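Local coordinates for reticulocyte binding protein (Streptococcus agalactiae COH1, PDB 3FAW) that probably hydrolyses the alpha-1,6 linkages of pullulan and related alpha-glucans, as a secreted, cell-wall-anchored pullulanase of group B Streptococcus, at residues A[546-551]-A[717-722]; A[357-362]-A[369-374]. One frame throughout, in Å; residues are numbered along the deposited sequence.

Contact 1: A[546-551]-A[717-722]; sequences GIFKNI and REVSLI
F548 leaves helix 544-551 toward the chain at V719, S720 and L721, and its ring can be followed atom by atom. F548 CB already lies 3.9 Å from L721 CD1. F548 CG and F548 CD1 stay beside the same methyl, with F548 CD1 at 3.7 Å from L721 CD1. L721 CB stands over the F548 ring centre in a CH-pi contact, 3.7 Å from the centroid and only 4° off the normal, so one methylene meets one face almost squarely. A chi1 of 178°, with CG opposite the main-chain N, sends the F548 ring outward from the helix, far enough for its tip to reach main chain. This is where the catalytic alpha/beta barrel meets the C-terminal beta domain, a barrel followed by a beta domain as in other alpha-amylase-family enzymes: strand 720-721 is an outermost strand of the C-terminal sheet and pairs with strand 736-742. Further out, F548 CE1 passes V719 CG1 at 4.1 Å. F548 CE1 also lies 3.6 Å from S720 C, an oblique approach. F548 CZ ends 3.4 Å from L721 N. V719 O lies at the ring edge, 3.6 Å from F548 CZ. Nearby, I547 and I551 extend the apolar surface of the helix onto I737 and Y739 of strand 736-742.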
ATOM      1  N   GLY A 546      -4.752 -27.325   7.681  1.00 10.97           N
ATOM      2  CA  GLY A 546      -4.658 -26.044   6.980  1.00 11.75           C
ATOM      3  C   GLY A 546      -4.394 -24.879   7.918  1.00 10.68           C
ATOM      4  O   GLY A 546      -3.565 -24.022   7.619  1.00 11.49           O
ATOM      5  N   ILE A 547      -5.106 -24.853   9.045  1.00 10.55           N
ATOM      6  CA  ILE A 547      -4.882 -23.863  10.105  1.00 10.89           C
ATOM      7  C   ILE A 547      -3.451 -23.985  10.630  1.00 10.87           C
ATOM      8  O   ILE A 547      -2.741 -22.986  10.742  1.00 12.11           O
ATOM      9  CB  ILE A 547      -5.877 -24.035  11.297  1.00 12.43           C
ATOM     10  CG1 ILE A 547      -7.334 -23.856  10.851  1.00 13.24           C
ATOM     11  CG2 ILE A 547      -5.592 -23.023  12.416  1.00 11.09           C
ATOM     12  CD1 ILE A 547      -7.682 -22.447  10.442  1.00 13.78           C
ATOM     13  N   PHE A 548      -3.032 -25.216  10.925  1.00 10.53           N
ATOM     14  CA  PHE A 548      -1.697 -25.481  11.459  1.00  9.04           C
ATOM     15  C   PHE A 548      -0.606 -25.028  10.492  1.00  8.59           C
ATOM     16  O   PHE A 548       0.357 -24.384  10.897  1.00  8.68           O
ATOM     17  CB  PHE A 548      -1.521 -26.972  11.781  1.00 10.78           C
ATOM     18  CG  PHE A 548      -0.150 -27.320  12.300  1.00  9.79           C
ATOM     19  CD1 PHE A 548       0.347 -26.705  13.440  1.00 13.28           C
ATOM     20  CD2 PHE A 548       0.646 -28.250  11.644  1.00 14.02           C
ATOM     21  CE1 PHE A 548       1.616 -27.010  13.923  1.00 12.08           C
ATOM     22  CE2 PHE A 548       1.915 -28.566  12.126  1.00 12.87           C
ATOM     23  CZ  PHE A 548       2.399 -27.944  13.265  1.00 11.11           C
ATOM     24  N   LYS A 549      -0.767 -25.364   9.216  1.00  8.71           N
ATOM     25  CA  LYS A 549       0.169 -24.926   8.180  1.00 10.51           C
ATOM     26  C   LYS A 549       0.217 -23.400   8.042  1.00 11.04           C
ATOM     27  O   LYS A 549       1.289 -22.836   7.827  1.00 12.65           O
ATOM     28  CB  LYS A 549      -0.160 -25.599   6.839  1.00 10.55           C
ATOM     29  CG  LYS A 549       0.228 -27.072   6.809  1.00 12.45           C
ATOM     30  CD  LYS A 549      -0.477 -27.841   5.706  1.00 16.66           C
ATOM     31  CE  LYS A 549       0.013 -29.297   5.654  1.00 16.93           C
ATOM     32  NZ  LYS A 549      -0.850 -30.157   4.798  0.10 16.28           N
ATOM     33  N   ASN A 550      -0.931 -22.735   8.167  1.00 12.51           N
ATOM     34  CA  ASN A 550      -0.961 -21.261   8.207  1.00 11.95           C
ATOM     35  C   ASN A 550      -0.164 -20.714   9.396  1.00 12.63           C
ATOM     36  O   ASN A 550       0.653 -19.806   9.234  1.00 12.16           O
ATOM     37  CB  ASN A 550      -2.397 -20.724   8.237  1.00 11.42           C
ATOM     38  CG  ASN A 550      -2.986 -20.537   6.849  1.00 12.39           C
ATOM     39  OD1 ASN A 550      -4.084 -21.018   6.555  1.00 16.15           O
ATOM     40  ND2 ASN A 550      -2.263 -19.828   5.990  1.00  8.67           N
ATOM     41  N   ILE A 551      -0.382 -21.295  10.574  1.00 13.47           N
ATOM     42  CA  ILE A 551       0.397 -20.958  11.778  1.00 13.26           C
ATOM     43  C   ILE A 551       1.912 -21.103  11.558  1.00 12.11           C
ATOM     44  O   ILE A 551       2.694 -20.350  12.139  1.00 14.23           O
ATOM     45  CB  ILE A 551      -0.042 -21.810  13.002  1.00 13.67           C
ATOM     46  CG1 ILE A 551      -1.471 -21.453  13.419  1.00 15.14           C
ATOM     47  CG2 ILE A 551       0.881 -21.586  14.190  1.00 14.01           C
ATOM     48  CD1 ILE A 551      -2.109 -22.486  14.315  1.00 15.88           C
ATOM     49  N   ARG A 717      10.521 -28.724  11.788  1.00 17.90           N
ATOM     50  CA  ARG A 717      11.196 -29.583  12.764  1.00 18.83           C
ATOM     51  C   ARG A 717      10.933 -29.204  14.215  1.00 17.86           C
ATOM     52  O   ARG A 717      11.094 -30.040  15.103  1.00 17.78           O
ATOM     53  CB  ARG A 717      12.708 -29.546  12.535  1.00 19.29           C
ATOM     54  CG  ARG A 717      13.155 -30.271  11.290  1.00 22.72           C
ATOM     55  CD  ARG A 717      14.543 -29.837  10.897  1.00 24.54           C
ATOM     56  NE  ARG A 717      15.083 -30.661   9.821  0.80 25.76           N
ATOM     57  CZ  ARG A 717      16.132 -30.332   9.071  0.80 24.79           C
ATOM     58  NH1 ARG A 717      16.768 -29.180   9.267  1.00 22.65           N
ATOM     59  NH2 ARG A 717      16.545 -31.161   8.117  1.00 25.25           N
ATOM     60  N   GLU A 718      10.562 -27.948  14.459  1.00 18.14           N
ATOM     61  CA  GLU A 718      10.457 -27.429  15.829  1.00 18.23           C
ATOM     62  C   GLU A 718       9.064 -26.939  16.224  1.00 17.89           C
ATOM     63  O   GLU A 718       8.820 -26.682  17.405  1.00 17.41           O
ATOM     64  CB  GLU A 718      11.483 -26.314  16.042  1.00 18.96           C
ATOM     65  CG  GLU A 718      12.929 -26.785  15.882  1.00 20.97           C
ATOM     66  CD  GLU A 718      13.917 -25.656  15.629  1.00 22.18           C
ATOM     67  OE1 GLU A 718      13.547 -24.471  15.783  1.00 22.85           O
ATOM     68  OE2 GLU A 718      15.075 -25.964  15.268  1.00 26.39           O
ATOM     69  N   VAL A 719       8.164 -26.801  15.248  1.00 17.47           N
ATOM     70  CA  VAL A 719       6.771 -26.458  15.519  1.00 16.16           C
ATOM     71  C   VAL A 719       5.892 -27.652  15.154  1.00 16.68           C
ATOM     72  O   VAL A 719       5.875 -28.086  14.000  1.00 13.83           O
ATOM     73  CB  VAL A 719       6.324 -25.210  14.733  1.00 16.36           C
ATOM     74  CG1 VAL A 719       4.890 -24.838  15.094  1.00 14.68           C
ATOM     75  CG2 VAL A 719       7.267 -24.040  15.008  1.00 13.14           C
ATOM     76  N   SER A 720       5.164 -28.171  16.146  1.00 18.10           N
ATOM     77  CA  SER A 720       4.393 -29.409  15.998  1.00 18.29           C
ATOM     78  C   SER A 720       2.930 -29.250  16.422  1.00 17.57           C
ATOM     79  O   SER A 720       2.582 -28.361  17.201  1.00 16.35           O
ATOM     80  CB  SER A 720       5.062 -30.543  16.784  1.00 19.11           C
ATOM     81  OG  SER A 720       5.303 -30.178  18.133  1.00 20.79           O
ATOM     82  N   LEU A 721       2.082 -30.126  15.886  1.00 17.86           N
ATOM     83  CA  LEU A 721       0.639 -30.068  16.112  1.00 16.99           C
ATOM     84  C   LEU A 721       0.233 -30.998  17.253  1.00 17.73           C
ATOM     85  O   LEU A 721       0.334 -32.221  17.130  1.00 17.90           O
ATOM     86  CB  LEU A 721      -0.104 -30.454  14.830  1.00 17.05           C
ATOM     87  CG  LEU A 721      -1.633 -30.390  14.857  1.00 15.91           C
ATOM     88  CD1 LEU A 721      -2.119 -28.963  15.109  1.00 17.30           C
ATOM     89  CD2 LEU A 721      -2.202 -30.930  13.559  1.00 15.39           C
ATOM     90  N   ILE A 722      -0.223 -30.418  18.360  1.00 16.92           N
ATOM     91  CA  ILE A 722      -0.662 -31.206  19.513  1.00 16.79           C
ATOM     92  C   ILE A 722      -2.010 -31.872  19.217  1.00 17.90           C
ATOM     93  O   ILE A 722      -2.177 -33.076  19.415  1.00 18.57           O
ATOM     94  CB  ILE A 722      -0.778 -30.341  20.786  1.00 16.64           C
ATOM     95  CG1 ILE A 722       0.591 -29.780  21.180  1.00 14.07           C
ATOM     96  CG2 ILE A 722      -1.367 -31.165  21.930  1.00 17.88           C
ATOM     97  CD1 ILE A 722       0.536 -28.748  22.291  1.00 13.44           C
TER

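Contact 2: A[357-362]-A[369-374]; sequences MYSEKP and IAELKQ
With CG beside its backbone nitrogen (chi1 -69°) and the chain extended beyond it (chi2 164°), E371 holds its carboxylate out from helix 367-381 to S359 and E360; S359 OG, anti to its own nitrogen (chi1 172°), faces it. The two carboxylate oxygens divide the work. E371 OE2 accepts from E360 N at 2.8 Å through its syn lone pair, in a fairly straight bond. E371 OE1 accepts from S359 OG, and S359 OG in turn accepts from K361 N at 3.1 Å, which fits an ST turn; the exact place of that hydroxyl is less certain, so both bonds carry the same caution. The loop belongs to the catalytic TIM barrel, on the path from strand 312-315 into the helix that precedes strand 385-390, so the glutamate clasps the loop leading into its own helix. A water donates to Y358 O at 2.9 Å and, more weakly, to E371 OE2. E360 CB lies 3.5 Å from E371 OE2, but the E360 carboxylate turns elsewhere, E360 OE2 accepting from Q291 N. Even so, E360 OE1 comes within 4.4 Å of E371 OE2, a like-charge approach that the N-H of E360 and the water probably ease. F295 of helix 295-298 touches the E371 side chain.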
ATOM      1  N   MET A 357      -2.522  17.699   3.425  1.00 12.51           N
ATOM      2  CA  MET A 357      -3.629  17.420   4.360  1.00 13.18           C
ATOM      3  C   MET A 357      -3.175  17.218   5.814  1.00 13.16           C
ATOM      4  O   MET A 357      -3.925  17.518   6.746  1.00 13.84           O
ATOM      5  CB  MET A 357      -4.411  16.184   3.900  1.00 13.90           C
ATOM      6  CG  MET A 357      -5.784  15.985   4.567  1.00 12.56           C
ATOM      7  SD  MET A 357      -6.976  17.276   4.147  1.00 14.50           S
ATOM      8  CE  MET A 357      -6.866  18.332   5.591  1.00 16.32           C
ATOM      9  N   TYR A 358      -1.958  16.709   5.997  1.00 12.10           N
ATOM     10  CA  TYR A 358      -1.441  16.381   7.327  1.00 12.59           C
ATOM     11  C   TYR A 358      -0.458  17.419   7.856  1.00 13.89           C
ATOM     12  O   TYR A 358       0.220  17.192   8.868  1.00 15.80           O
ATOM     13  CB  TYR A 358      -0.817  14.983   7.299  1.00 12.16           C
ATOM     14  CG  TYR A 358      -1.733  13.977   6.649  1.00 11.29           C
ATOM     15  CD1 TYR A 358      -3.065  13.866   7.047  1.00 13.80           C
ATOM     16  CD2 TYR A 358      -1.287  13.156   5.614  1.00 13.42           C
ATOM     17  CE1 TYR A 358      -3.918  12.962   6.453  1.00 13.56           C
ATOM     18  CE2 TYR A 358      -2.135  12.238   5.018  1.00 11.62           C
ATOM     19  CZ  TYR A 358      -3.453  12.151   5.440  1.00 11.52           C
ATOM     20  OH  TYR A 358      -4.310  11.254   4.857  1.00 10.39           O
ATOM     21  N   SER A 359      -0.418  18.568   7.186  1.00 14.97           N
ATOM     22  CA  SER A 359       0.437  19.682   7.576  1.00 15.78           C
ATOM     23  C   SER A 359      -0.376  20.749   8.297  1.00 16.14           C
ATOM     24  O   SER A 359      -1.519  21.039   7.927  1.00 15.16           O
ATOM     25  CB  SER A 359       1.101  20.289   6.335  1.00 15.93           C
ATOM     26  OG  SER A 359       1.791  21.489   6.648  1.00 14.28           O
ATOM     27  N   GLU A 360       0.221  21.338   9.327  1.00 17.19           N
ATOM     28  CA  GLU A 360      -0.397  22.469  10.019  1.00 17.35           C
ATOM     29  C   GLU A 360      -0.371  23.739   9.162  1.00 17.00           C
ATOM     30  O   GLU A 360      -1.217  24.616   9.324  1.00 17.30           O
ATOM     31  CB  GLU A 360       0.284  22.703  11.368  1.00 18.28           C
ATOM     32  CG  GLU A 360      -0.024  21.605  12.378  1.00 18.77           C
ATOM     33  CD  GLU A 360       0.433  21.952  13.774  1.00 20.72           C
ATOM     34  OE1 GLU A 360       1.643  22.198  13.950  1.00 18.43           O
ATOM     35  OE2 GLU A 360      -0.415  21.969  14.692  1.00 19.61           O
ATOM     36  N   LYS A 361       0.585  23.814   8.235  1.00 16.89           N
ATOM     37  CA  LYS A 361       0.755  24.984   7.371  1.00 16.72           C
ATOM     38  C   LYS A 361       0.847  24.588   5.893  1.00 14.56           C
ATOM     39  O   LYS A 361       1.912  24.699   5.289  1.00 13.96           O
ATOM     40  CB  LYS A 361       2.010  25.758   7.790  1.00 17.08           C
ATOM     41  CG  LYS A 361       1.969  26.260   9.222  0.10 18.73           C
ATOM     42  CD  LYS A 361       3.129  27.194   9.520  1.00 21.24           C
ATOM     43  CE  LYS A 361       2.858  28.615   9.034  1.00 25.26           C
ATOM     44  NZ  LYS A 361       3.951  29.552   9.417  0.10 24.04           N
ATOM     45  N   PRO A 362      -0.275  24.132   5.303  1.00 13.92           N
ATOM     46  CA  PRO A 362      -0.269  23.652   3.909  1.00 13.82           C
ATOM     47  C   PRO A 362       0.170  24.690   2.857  1.00 13.52           C
ATOM     48  O   PRO A 362       0.653  24.316   1.786  1.00 13.70           O
ATOM     49  CB  PRO A 362      -1.726  23.215   3.674  1.00 14.13           C
ATOM     50  CG  PRO A 362      -2.521  23.886   4.745  1.00 14.82           C
ATOM     51  CD  PRO A 362      -1.614  24.039   5.916  1.00 12.66           C
ATOM     52  N   ILE A 369       7.472  18.683   4.812  1.00 11.46           N
ATOM     53  CA  ILE A 369       8.717  17.924   4.783  1.00 11.57           C
ATOM     54  C   ILE A 369       9.338  17.917   6.182  1.00 11.57           C
ATOM     55  O   ILE A 369       9.754  16.865   6.686  1.00  9.70           O
ATOM     56  CB  ILE A 369       9.710  18.516   3.747  1.00 11.50           C
ATOM     57  CG1 ILE A 369       9.164  18.321   2.329  1.00 14.34           C
ATOM     58  CG2 ILE A 369      11.101  17.877   3.887  1.00 11.87           C
ATOM     59  CD1 ILE A 369       9.976  19.015   1.243  1.00 12.52           C
ATOM     60  N   ALA A 370       9.383  19.096   6.802  1.00 10.96           N
ATOM     61  CA  ALA A 370       9.878  19.238   8.170  1.00 10.85           C
ATOM     62  C   ALA A 370       8.982  18.504   9.180  1.00 11.13           C
ATOM     63  O   ALA A 370       9.470  17.885  10.123  1.00 11.28           O
ATOM     64  CB  ALA A 370       9.987  20.715   8.535  1.00 10.18           C
ATOM     65  N   GLU A 371       7.670  18.570   8.968  1.00 11.58           N
ATOM     66  CA  GLU A 371       6.707  17.936   9.870  1.00 11.31           C
ATOM     67  C   GLU A 371       6.736  16.400   9.833  1.00 12.55           C
ATOM     68  O   GLU A 371       6.596  15.762  10.876  1.00 12.67           O
ATOM     69  CB  GLU A 371       5.296  18.428   9.560  1.00 11.85           C
ATOM     70  CG  GLU A 371       5.055  19.882   9.923  1.00 12.43           C
ATOM     71  CD  GLU A 371       3.809  20.434   9.267  1.00 16.37           C
ATOM     72  OE1 GLU A 371       3.718  20.396   8.023  1.00 16.14           O
ATOM     73  OE2 GLU A 371       2.914  20.901   9.995  1.00 17.65           O
ATOM     74  N   LEU A 372       6.907  15.810   8.648  1.00 11.23           N
ATOM     75  CA  LEU A 372       7.001  14.348   8.538  1.00 11.38           C
ATOM     76  C   LEU A 372       8.341  13.840   9.081  1.00 11.53           C
ATOM     77  O   LEU A 372       8.392  12.812   9.751  1.00 12.10           O
ATOM     78  CB  LEU A 372       6.789  13.871   7.093  1.00  9.66           C
ATOM     79  CG  LEU A 372       6.809  12.342   6.884  1.00 13.04           C
ATOM     80  CD1 LEU A 372       5.779  11.639   7.781  1.00  9.32           C
ATOM     81  CD2 LEU A 372       6.577  11.974   5.419  1.00  8.10           C
ATOM     82  N   LYS A 373       9.421  14.559   8.786  1.00 12.59           N
ATOM     83  CA  LYS A 373      10.733  14.230   9.339  1.00 13.24           C
ATOM     84  C   LYS A 373      10.729  14.240  10.870  1.00 12.85           C
ATOM     85  O   LYS A 373      11.347  13.382  11.499  1.00 14.89           O
ATOM     86  CB  LYS A 373      11.800  15.201   8.824  1.00 13.79           C
ATOM     87  CG  LYS A 373      12.289  14.940   7.402  1.00 14.26           C
ATOM     88  CD  LYS A 373      13.386  15.929   7.055  1.00 14.14           C
ATOM     89  CE  LYS A 373      13.925  15.758   5.657  1.00 16.05           C
ATOM     90  NZ  LYS A 373      15.270  16.406   5.535  1.00 16.79           N
ATOM     91  N   GLN A 374      10.037  15.210  11.460  1.00 12.15           N
ATOM     92  CA  GLN A 374       9.972  15.346  12.917  1.00 12.07           C
ATOM     93  C   GLN A 374       9.190  14.195  13.546  1.00 12.20           C
ATOM     94  O   GLN A 374       9.629  13.612  14.538  1.00 12.02           O
ATOM     95  CB  GLN A 374       9.347  16.691  13.311  1.00 11.24           C
ATOM     96  CG  GLN A 374       9.363  16.987  14.818  1.00 12.50           C
ATOM     97  CD  GLN A 374      10.766  17.160  15.379  1.00 15.32           C
ATOM     98  OE1 GLN A 374      11.175  16.446  16.297  1.00 22.54           O
ATOM     99  NE2 GLN A 374      11.508  18.107  14.826  1.00 14.12           N
TER
HETATM  100  O   HOH W   1       1.921  18.369  10.947  1.00 13.43           O

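How the contacts relate
Running from the N terminus, the chain passes two beta domains before entering the barrel. Contact 2 comes first, closing a short loop of six residues between 357-362 and 369-374, just ahead of the third barrel strand, 385-390. The chain then lays down barrel strands up to 513-516 before helix 544-551 opens contact 1; the last two, 566-568 and 614-618, fall inside its loop. That loop closes after 165 intervening residues, at 717-722, where the C-terminal sheet begins. The two loops lie in series, neither nested nor crossed. The centres of contacts 1 and 2 are about 45 Å apart, on opposite sides of the chain's centre. Contact 2 stays within the barrel domain; contact 1 joins it to the C-terminal domain.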